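Local coordinates for GTPase-activating protein skywalker (Drosophila melanogaster, PDB 6R82) that regulates synaptic vesicle protein recycling as a GTPase-activating protein for Rab35, here represented by its C-terminal TLDc domain, at residues V32-E38 / R177-G183; I26-V32 / G183-I187. All coordinates share one frame; numbering follows the deposited sequence.

Contact 1 (V32-E38 / R177-G183); sequences VLLYTTE and RVLEVYG
A classic beta bulge interrupts the antiparallel pairing of strand 30-36 with strand 173-185: L34 and Y35 both face V181. The V181 carbonyl O takes L34 N at 2.7 Å, in the carbonyl plane, and Y35 N only weakly. Bonds from G183 N to V32 O and from V181 N to Y35 O flank the irregularity, and the register shifts by one residue across it. Within the TLDc sheet the other edge of 177-183 bonds to strand 57-63, so these residues form an inner strand. On one face L33 CD1 sits over the Y182 ring, 4.2 Å from its centroid and 21° off the normal; chi1 of 175° puts L33 CG beside its carbonyl carbon, and the turn at chi2 then brings CD1 across. Y182 OH donates to E180 OE1 at 3.0 Å, from well above the carboxylate plane. A leucine in place of Y182 would probably deprive L33 CD1 of its aromatic face and leave E180 OE1 without this donor. A water bonds T36 OG1 and E38 OE2; its very short approach to E180 OE2 is doubtful. On the reverse face, L179 CD2 lies 3.9 Å from Y35 CD2, at the edge of the tyrosine ring. At T37, OG1 replaces a backbone carbonyl: L179 N donates to it at 2.8 Å, with an N-H...O angle of 166°, while T37 N returns a bond to L179 O.

Contact 2 (I26-V32 / G183-I187); sequences ITMYQPV and GFVGI
F184 presents one ring face to I26, whose CG2 methyl lies 3.7 Å from the ring centroid and 15° off the ring normal, a CH-pi contact displaced toward the CD2-CE2 side. The I26 methyl reaches the ring because CG2 points opposite the residue's own backbone N, while CG1 takes the position beside that N (chi1 -58°). This packing joins the turn before strand 30-36 to the last residues of strand 173-185, in the antiparallel sheet of the TLDc domain. W19, L22 and P56 also touch F184, setting its ring among neighbouring loops. P31 and F184 form a non-hydrogen-bonded pair: the proline, which has no N-H to donate, occupies a position where the pairing with 183-187 asks for none. Its CA approaches G183 O at 3.2 Å, and F184 CA similarly approaches Q30 O. Next along the strands, Q30 and V185 exchange two backbone bonds, with Q30 N to V185 O at 2.9 Å. On the opposite face from F184, V32 CG1 meets V185 CG2 at 3.6 Å, the two side chains crossing nearly at right angles. Y29 flanks the end of the pairing, its CB 4.0 Å from F184 CB. The tyrosine ring then runs beside the departing C-terminal chain, with V185 O and I187 N near its plane at the edge. G186 adopts a positive phi of 130°, in a conformation where a side chain would jam against the preceding carbonyl; its O lies 3.6 Å from Y29 CE1.

Contacts 1 and 2 are consecutive parts of one antiparallel pairing between strands 30-36 and 173-185, with centres about 15 Å apart. The V32-G183 hydrogen-bonded pair belongs to both and is the joint between them. Contact 1 is the inner part, its centre about 11 Å from that of the chain, and most of its touching residues are buried; contact 2 lies about 16 Å out, at the surface and next to the C-terminus. The bulge belongs to contact 1, whereas the bridges of contact 2 keep an unbroken register from V32 to Q30. Together they bring residues more than 130 positions apart in sequence into one antiparallel strand pair.

Contact 1 (V32-E38 / R177-G183)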
ATOM      1  N   VAL A  32     -13.942   2.936   2.961  1.00 33.61           N
ATOM      2  CA  VAL A  32     -14.768   2.549   1.827  1.00 34.97           C
ATOM      3  C   VAL A  32     -13.867   1.840   0.827  1.00 38.36           C
ATOM      4  O   VAL A  32     -12.710   2.232   0.625  1.00 32.54           O
ATOM      5  CB  VAL A  32     -15.473   3.759   1.167  1.00 39.22           C
ATOM      6  CG1 VAL A  32     -16.465   4.443   2.147  1.00 40.15           C
ATOM      7  CG2 VAL A  32     -14.453   4.780   0.645  1.00 34.57           C
ATOM      8  N   LEU A  33     -14.398   0.797   0.213  1.00 37.60           N
ATOM      9  CA  LEU A  33     -13.667  -0.003  -0.760  1.00 39.53           C
ATOM     10  C   LEU A  33     -13.608   0.739  -2.091  1.00 39.07           C
ATOM     11  O   LEU A  33     -14.647   0.979  -2.713  1.00 36.61           O
ATOM     12  CB  LEU A  33     -14.363  -1.353  -0.935  1.00 39.85           C
ATOM     13  CG  LEU A  33     -13.742  -2.228  -2.022  1.00 42.29           C
ATOM     14  CD1 LEU A  33     -12.402  -2.748  -1.497  1.00 38.83           C
ATOM     15  CD2 LEU A  33     -14.684  -3.363  -2.448  1.00 43.68           C
ATOM     16  N   LEU A  34     -12.395   1.098  -2.536  1.00 33.75           N
ATOM     17  CA  LEU A  34     -12.227   1.811  -3.810  1.00 37.32           C
ATOM     18  C   LEU A  34     -12.009   0.877  -4.997  1.00 39.98           C
ATOM     19  O   LEU A  34     -12.415   1.207  -6.120  1.00 39.79           O
ATOM     20  CB  LEU A  34     -11.030   2.773  -3.745  1.00 32.07           C
ATOM     21  CG  LEU A  34     -10.984   3.726  -2.543  1.00 35.75           C
ATOM     22  CD1 LEU A  34      -9.677   4.514  -2.528  1.00 32.00           C
ATOM     23  CD2 LEU A  34     -12.196   4.677  -2.582  1.00 30.86           C
ATOM     24  N   TYR A  35     -11.356  -0.262  -4.777  1.00 37.41           N
ATOM     25  CA  TYR A  35     -10.889  -1.107  -5.869  1.00 39.55           C
ATOM     26  C   TYR A  35     -10.667  -2.501  -5.330  1.00 39.64           C
ATOM     27  O   TYR A  35     -10.040  -2.661  -4.276  1.00 40.73           O
ATOM     28  CB  TYR A  35      -9.575  -0.582  -6.477  1.00 36.80           C
ATOM     29  CG  TYR A  35      -9.058  -1.437  -7.644  1.00 40.13           C
ATOM     30  CD1 TYR A  35      -9.566  -1.270  -8.931  1.00 43.67           C
ATOM     31  CD2 TYR A  35      -8.087  -2.411  -7.449  1.00 40.00           C
ATOM     32  CE1 TYR A  35      -9.115  -2.041  -9.989  1.00 45.89           C
ATOM     33  CE2 TYR A  35      -7.629  -3.188  -8.506  1.00 44.21           C
ATOM     34  CZ  TYR A  35      -8.149  -2.993  -9.768  1.00 45.99           C
ATOM     35  OH  TYR A  35      -7.711  -3.761 -10.821  1.00 55.62           O
ATOM     36  N   THR A  36     -11.157  -3.505  -6.060  1.00 40.47           N
ATOM     37  CA  THR A  36     -10.829  -4.889  -5.757  1.00 45.54           C
ATOM     38  C   THR A  36     -10.653  -5.677  -7.049  1.00 43.86           C
ATOM     39  O   THR A  36     -11.454  -5.555  -7.981  1.00 45.28           O
ATOM     40  CB  THR A  36     -11.896  -5.568  -4.887  1.00 47.80           C
ATOM     41  OG1 THR A  36     -11.579  -6.961  -4.761  1.00 48.14           O
ATOM     42  CG2 THR A  36     -13.261  -5.434  -5.519  1.00 48.74           C
ATOM     43  N   THR A  37      -9.611  -6.502  -7.080  1.00 47.31           N
ATOM     44  CA  THR A  37      -9.347  -7.345  -8.241  1.00 51.35           C
ATOM     45  C   THR A  37     -10.422  -8.403  -8.438  1.00 53.87           C
ATOM     46  O   THR A  37     -10.522  -8.972  -9.528  1.00 55.34           O
ATOM     47  CB  THR A  37      -7.987  -8.007  -8.091  1.00 51.17           C
ATOM     48  OG1 THR A  37      -7.922  -8.646  -6.810  1.00 54.10           O
ATOM     49  CG2 THR A  37      -6.887  -6.963  -8.163  1.00 48.23           C
ATOM     50  N   GLU A  38     -11.243  -8.658  -7.416  1.00 55.37           N
ATOM     51  CA  GLU A  38     -12.351  -9.591  -7.554  1.00 59.76           C
ATOM     52  C   GLU A  38     -13.492  -9.038  -8.404  1.00 59.48           C
ATOM     53  O   GLU A  38     -14.302  -9.829  -8.903  1.00 60.70           O
ATOM     54  CB  GLU A  38     -12.881  -9.984  -6.170  1.00 60.70           C
ATOM     55  CG  GLU A  38     -12.051 -11.055  -5.444  1.00 67.10           C
ATOM     56  CD  GLU A  38     -12.821 -11.726  -4.303  1.00 78.36           C
ATOM     57  OE1 GLU A  38     -13.344 -12.851  -4.501  1.00 81.10           O
ATOM     58  OE2 GLU A  38     -12.907 -11.122  -3.209  1.00 76.82           O
ATOM     59  N   ARG A 177      -3.672 -13.203  -5.160  1.00 56.06           N
ATOM     60  CA  ARG A 177      -5.002 -13.790  -5.248  1.00 55.94           C
ATOM     61  C   ARG A 177      -6.067 -12.704  -5.301  1.00 56.16           C
ATOM     62  O   ARG A 177      -6.969 -12.748  -6.142  1.00 55.59           O
ATOM     63  CB  ARG A 177      -5.254 -14.727  -4.068  1.00 57.73           C
ATOM     64  CG  ARG A 177      -6.446 -15.640  -4.289  1.00 61.76           C
ATOM     65  CD  ARG A 177      -6.979 -16.197  -2.981  1.00 71.29           C
ATOM     66  NE  ARG A 177      -5.932 -16.823  -2.177  1.00 78.45           N
ATOM     67  CZ  ARG A 177      -6.161 -17.721  -1.221  1.00 81.73           C
ATOM     68  NH1 ARG A 177      -7.405 -18.108  -0.952  1.00 79.34           N
ATOM     69  NH2 ARG A 177      -5.147 -18.236  -0.534  1.00 81.50           N
ATOM     70  N   VAL A 178      -5.977 -11.720  -4.411  1.00 57.52           N
ATOM     71  CA  VAL A 178      -6.856 -10.559  -4.470  1.00 56.00           C
ATOM     72  C   VAL A 178      -6.110  -9.352  -3.916  1.00 53.50           C
ATOM     73  O   VAL A 178      -5.323  -9.455  -2.967  1.00 52.28           O
ATOM     74  CB  VAL A 178      -8.194 -10.822  -3.741  1.00 58.74           C
ATOM     75  CG1 VAL A 178      -7.945 -11.332  -2.346  1.00 59.75           C
ATOM     76  CG2 VAL A 178      -9.066  -9.556  -3.716  1.00 58.04           C
ATOM     77  N   LEU A 179      -6.316  -8.215  -4.565  1.00 47.64           N
ATOM     78  CA  LEU A 179      -5.832  -6.936  -4.077  1.00 52.51           C
ATOM     79  C   LEU A 179      -7.028  -6.040  -3.789  1.00 45.86           C
ATOM     80  O   LEU A 179      -7.977  -5.994  -4.577  1.00 44.33           O
ATOM     81  CB  LEU A 179      -4.898  -6.276  -5.092  1.00 48.23           C
ATOM     82  CG  LEU A 179      -4.438  -4.892  -4.637  1.00 53.44           C
ATOM     83  CD1 LEU A 179      -2.939  -4.834  -4.614  1.00 53.40           C
ATOM     84  CD2 LEU A 179      -4.998  -3.843  -5.565  1.00 49.53           C
ATOM     85  N   GLU A 180      -6.977  -5.346  -2.650  1.00 45.11           N
ATOM     86  CA  GLU A 180      -8.022  -4.424  -2.230  1.00 45.49           C
ATOM     87  C   GLU A 180      -7.406  -3.083  -1.849  1.00 40.41           C
ATOM     88  O   GLU A 180      -6.339  -3.038  -1.233  1.00 41.77           O
ATOM     89  CB  GLU A 180      -8.808  -4.986  -1.033  1.00 48.64           C
ATOM     90  CG  GLU A 180      -9.875  -6.014  -1.431  1.00 51.81           C
ATOM     91  CD  GLU A 180     -10.519  -6.720  -0.231  1.00 63.26           C
ATOM     92  OE1 GLU A 180     -10.078  -6.489   0.927  1.00 60.57           O
ATOM     93  OE2 GLU A 180     -11.467  -7.516  -0.461  1.00 59.29           O
ATOM     94  N   VAL A 181      -8.088  -1.995  -2.219  1.00 39.21           N
ATOM     95  CA  VAL A 181      -7.698  -0.644  -1.828  1.00 37.09           C
ATOM     96  C   VAL A 181      -8.894   0.038  -1.169  1.00 34.43           C
ATOM     97  O   VAL A 181      -9.989   0.054  -1.736  1.00 35.68           O
ATOM     98  CB  VAL A 181      -7.204   0.195  -3.025  1.00 38.79           C
ATOM     99  CG1 VAL A 181      -6.604   1.520  -2.521  1.00 35.48           C
ATOM    100  CG2 VAL A 181      -6.172  -0.577  -3.830  1.00 36.46           C
ATOM    101  N   TYR A 182      -8.676   0.603   0.017  1.00 34.57           N
ATOM    102  CA  TYR A 182      -9.686   1.342   0.761  1.00 37.11           C
ATOM    103  C   TYR A 182      -9.319   2.815   0.798  1.00 35.08           C
ATOM    104  O   TYR A 182      -8.140   3.161   0.888  1.00 35.60           O
ATOM    105  CB  TYR A 182      -9.817   0.807   2.203  1.00 37.34           C
ATOM    106  CG  TYR A 182     -10.356  -0.607   2.255  1.00 41.25           C
ATOM    107  CD1 TYR A 182      -9.499  -1.701   2.151  1.00 46.12           C
ATOM    108  CD2 TYR A 182     -11.717  -0.847   2.382  1.00 41.70           C
ATOM    109  CE1 TYR A 182      -9.991  -3.006   2.176  1.00 47.65           C
ATOM    110  CE2 TYR A 182     -12.217  -2.145   2.399  1.00 49.50           C
ATOM    111  CZ  TYR A 182     -11.345  -3.218   2.300  1.00 52.72           C
ATOM    112  OH  TYR A 182     -11.838  -4.506   2.327  1.00 59.46           O
ATOM    113  N   GLY A 183     -10.335   3.678   0.716  1.00 35.42           N
ATOM    114  CA  GLY A 183     -10.207   5.074   1.053  1.00 33.81           C
ATOM    115  C   GLY A 183     -10.956   5.410   2.334  1.00 35.26           C
ATOM    116  O   GLY A 183     -11.422   4.535   3.065  1.00 35.88           O
TER
HETATM  117  O   HOH W   1     -12.479  -8.054  -2.586  1.00 50.61           O

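Contact 2 (I26-V32 / G183-I187)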
ATOM      1  N   ILE A  26      -7.249   9.582  11.463  1.00 34.92           N
ATOM      2  CA  ILE A  26      -7.896   8.822  10.401  1.00 35.46           C
ATOM      3  C   ILE A  26      -8.914   7.835  10.965  1.00 38.38           C
ATOM      4  O   ILE A  26      -9.887   7.484  10.280  1.00 34.88           O
ATOM      5  CB  ILE A  26      -6.824   8.106   9.552  1.00 37.86           C
ATOM      6  CG1 ILE A  26      -5.836   9.126   8.973  1.00 39.65           C
ATOM      7  CG2 ILE A  26      -7.460   7.327   8.406  1.00 37.63           C
ATOM      8  CD1 ILE A  26      -6.509  10.220   8.186  1.00 40.12           C
ATOM      9  N   THR A  27      -8.715   7.366  12.213  1.00 38.43           N
ATOM     10  CA  THR A  27      -9.612   6.373  12.808  1.00 38.25           C
ATOM     11  C   THR A  27     -11.035   6.880  12.989  1.00 39.83           C
ATOM     12  O   THR A  27     -11.936   6.067  13.245  1.00 39.17           O
ATOM     13  CB  THR A  27      -9.078   5.910  14.165  1.00 40.24           C
ATOM     14  OG1 THR A  27      -8.952   7.041  15.036  1.00 40.74           O
ATOM     15  CG2 THR A  27      -7.728   5.253  14.005  1.00 40.34           C
ATOM     16  N   MET A  28     -11.268   8.189  12.864  1.00 39.02           N
ATOM     17  CA  MET A  28     -12.607   8.751  13.006  1.00 41.21           C
ATOM     18  C   MET A  28     -13.372   8.809  11.690  1.00 42.58           C
ATOM     19  O   MET A  28     -14.518   9.260  11.678  1.00 39.41           O
ATOM     20  CB  MET A  28     -12.523  10.152  13.617  1.00 42.97           C
ATOM     21  CG  MET A  28     -12.079  10.132  15.088  1.00 54.20           C
ATOM     22  SD  MET A  28     -13.070   9.005  16.133  1.00 65.82           S
ATOM     23  CE  MET A  28     -14.592   9.948  16.313  1.00 58.83           C
ATOM     24  N   TYR A  29     -12.774   8.357  10.588  1.00 38.05           N
ATOM     25  CA  TYR A  29     -13.411   8.360   9.277  1.00 38.60           C
ATOM     26  C   TYR A  29     -13.924   6.961   8.912  1.00 39.21           C
ATOM     27  O   TYR A  29     -13.593   5.957   9.552  1.00 40.88           O
ATOM     28  CB  TYR A  29     -12.418   8.881   8.220  1.00 35.82           C
ATOM     29  CG  TYR A  29     -12.094  10.350   8.405  1.00 36.94           C
ATOM     30  CD1 TYR A  29     -12.880  11.325   7.816  1.00 44.26           C
ATOM     31  CD2 TYR A  29     -11.016  10.759   9.177  1.00 39.34           C
ATOM     32  CE1 TYR A  29     -12.608  12.671   7.983  1.00 47.76           C
ATOM     33  CE2 TYR A  29     -10.730  12.104   9.355  1.00 44.78           C
ATOM     34  CZ  TYR A  29     -11.535  13.055   8.750  1.00 48.22           C
ATOM     35  OH  TYR A  29     -11.274  14.388   8.897  1.00 48.61           O
ATOM     36  N   GLN A  30     -14.774   6.904   7.855  1.00 36.69           N
ATOM     37  CA  GLN A  30     -15.352   5.626   7.445  1.00 36.41           C
ATOM     38  C   GLN A  30     -14.542   5.039   6.300  1.00 39.40           C
ATOM     39  O   GLN A  30     -14.306   5.734   5.306  1.00 37.03           O
ATOM     40  CB  GLN A  30     -16.807   5.792   7.011  1.00 39.75           C
ATOM     41  CG  GLN A  30     -17.757   6.200   8.164  1.00 52.86           C
ATOM     42  CD  GLN A  30     -17.797   5.175   9.309  1.00 57.68           C
ATOM     43  OE1 GLN A  30     -18.014   3.976   9.083  1.00 57.53           O
ATOM     44  NE2 GLN A  30     -17.583   5.648  10.545  1.00 62.70           N
ATOM     45  N   PRO A  31     -14.098   3.790   6.392  1.00 36.88           N
ATOM     46  CA  PRO A  31     -13.341   3.199   5.285  1.00 35.74           C
ATOM     47  C   PRO A  31     -14.300   2.700   4.217  1.00 38.72           C
ATOM     48  O   PRO A  31     -15.361   2.154   4.516  1.00 39.59           O
ATOM     49  CB  PRO A  31     -12.575   2.051   5.952  1.00 37.12           C
ATOM     50  CG  PRO A  31     -13.504   1.604   7.053  1.00 40.48           C
ATOM     51  CD  PRO A  31     -14.262   2.852   7.520  1.00 38.58           C
ATOM     52  N   VAL A  32     -13.942   2.936   2.961  1.00 33.61           N
ATOM     53  CA  VAL A  32     -14.768   2.549   1.827  1.00 34.97           C
ATOM     54  C   VAL A  32     -13.867   1.840   0.827  1.00 38.36           C
ATOM     55  O   VAL A  32     -12.710   2.232   0.625  1.00 32.54           O
ATOM     56  CB  VAL A  32     -15.473   3.759   1.167  1.00 39.22           C
ATOM     57  CG1 VAL A  32     -16.465   4.443   2.147  1.00 40.15           C
ATOM     58  CG2 VAL A  32     -14.453   4.780   0.645  1.00 34.57           C
ATOM     59  N   GLY A 183     -10.335   3.678   0.716  1.00 35.42           N
ATOM     60  CA  GLY A 183     -10.207   5.074   1.053  1.00 33.81           C
ATOM     61  C   GLY A 183     -10.956   5.410   2.334  1.00 35.26           C
ATOM     62  O   GLY A 183     -11.422   4.535   3.065  1.00 35.88           O
ATOM     63  N   PHE A 184     -11.073   6.712   2.598  1.00 32.98           N
ATOM     64  CA  PHE A 184     -11.715   7.179   3.826  1.00 34.36           C
ATOM     65  C   PHE A 184     -12.611   8.367   3.518  1.00 41.06           C
ATOM     66  O   PHE A 184     -12.179   9.317   2.856  1.00 40.69           O
ATOM     67  CB  PHE A 184     -10.669   7.558   4.887  1.00 35.83           C
ATOM     68  CG  PHE A 184      -9.746   6.432   5.245  1.00 43.10           C
ATOM     69  CD1 PHE A 184      -8.623   6.166   4.469  1.00 39.50           C
ATOM     70  CD2 PHE A 184     -10.012   5.614   6.337  1.00 39.06           C
ATOM     71  CE1 PHE A 184      -7.782   5.116   4.776  1.00 36.50           C
ATOM     72  CE2 PHE A 184      -9.159   4.562   6.657  1.00 39.98           C
ATOM     73  CZ  PHE A 184      -8.044   4.313   5.871  1.00 41.81           C
ATOM     74  N   VAL A 185     -13.847   8.326   4.014  1.00 38.12           N
ATOM     75  CA  VAL A 185     -14.799   9.399   3.770  1.00 40.32           C
ATOM     76  C   VAL A 185     -15.292   9.933   5.110  1.00 42.89           C
ATOM     77  O   VAL A 185     -15.225   9.257   6.138  1.00 35.01           O
ATOM     78  CB  VAL A 185     -15.987   8.948   2.881  1.00 40.36           C
ATOM     79  CG1 VAL A 185     -15.495   8.545   1.468  1.00 41.86           C
ATOM     80  CG2 VAL A 185     -16.753   7.800   3.523  1.00 43.64           C
ATOM     81  N   GLY A 186     -15.770  11.177   5.088  1.00 45.25           N
ATOM     82  CA  GLY A 186     -16.456  11.734   6.240  1.00 48.73           C
ATOM     83  C   GLY A 186     -15.997  13.098   6.713  1.00 50.00           C
ATOM     84  O   GLY A 186     -16.122  13.406   7.904  1.00 50.99           O
ATOM     85  N   ILE A 187     -15.488  13.927   5.804  1.00 45.86           N
ATOM     86  CA  ILE A 187     -15.017  15.274   6.142  1.00 48.42           C
ATOM     87  C   ILE A 187     -16.067  16.099   6.905  1.00 56.54           C
ATOM     88  O   ILE A 187     -17.247  16.137   6.523  1.00 56.60           O
ATOM     89  CB  ILE A 187     -14.598  16.048   4.884  1.00 51.78           C
ATOM     90  CG1 ILE A 187     -13.280  15.527   4.324  1.00 50.15           C
ATOM     91  CG2 ILE A 187     -14.444  17.508   5.219  1.00 55.05           C
ATOM     92  CD1 ILE A 187     -13.020  16.050   2.915  1.00 49.51           C
TER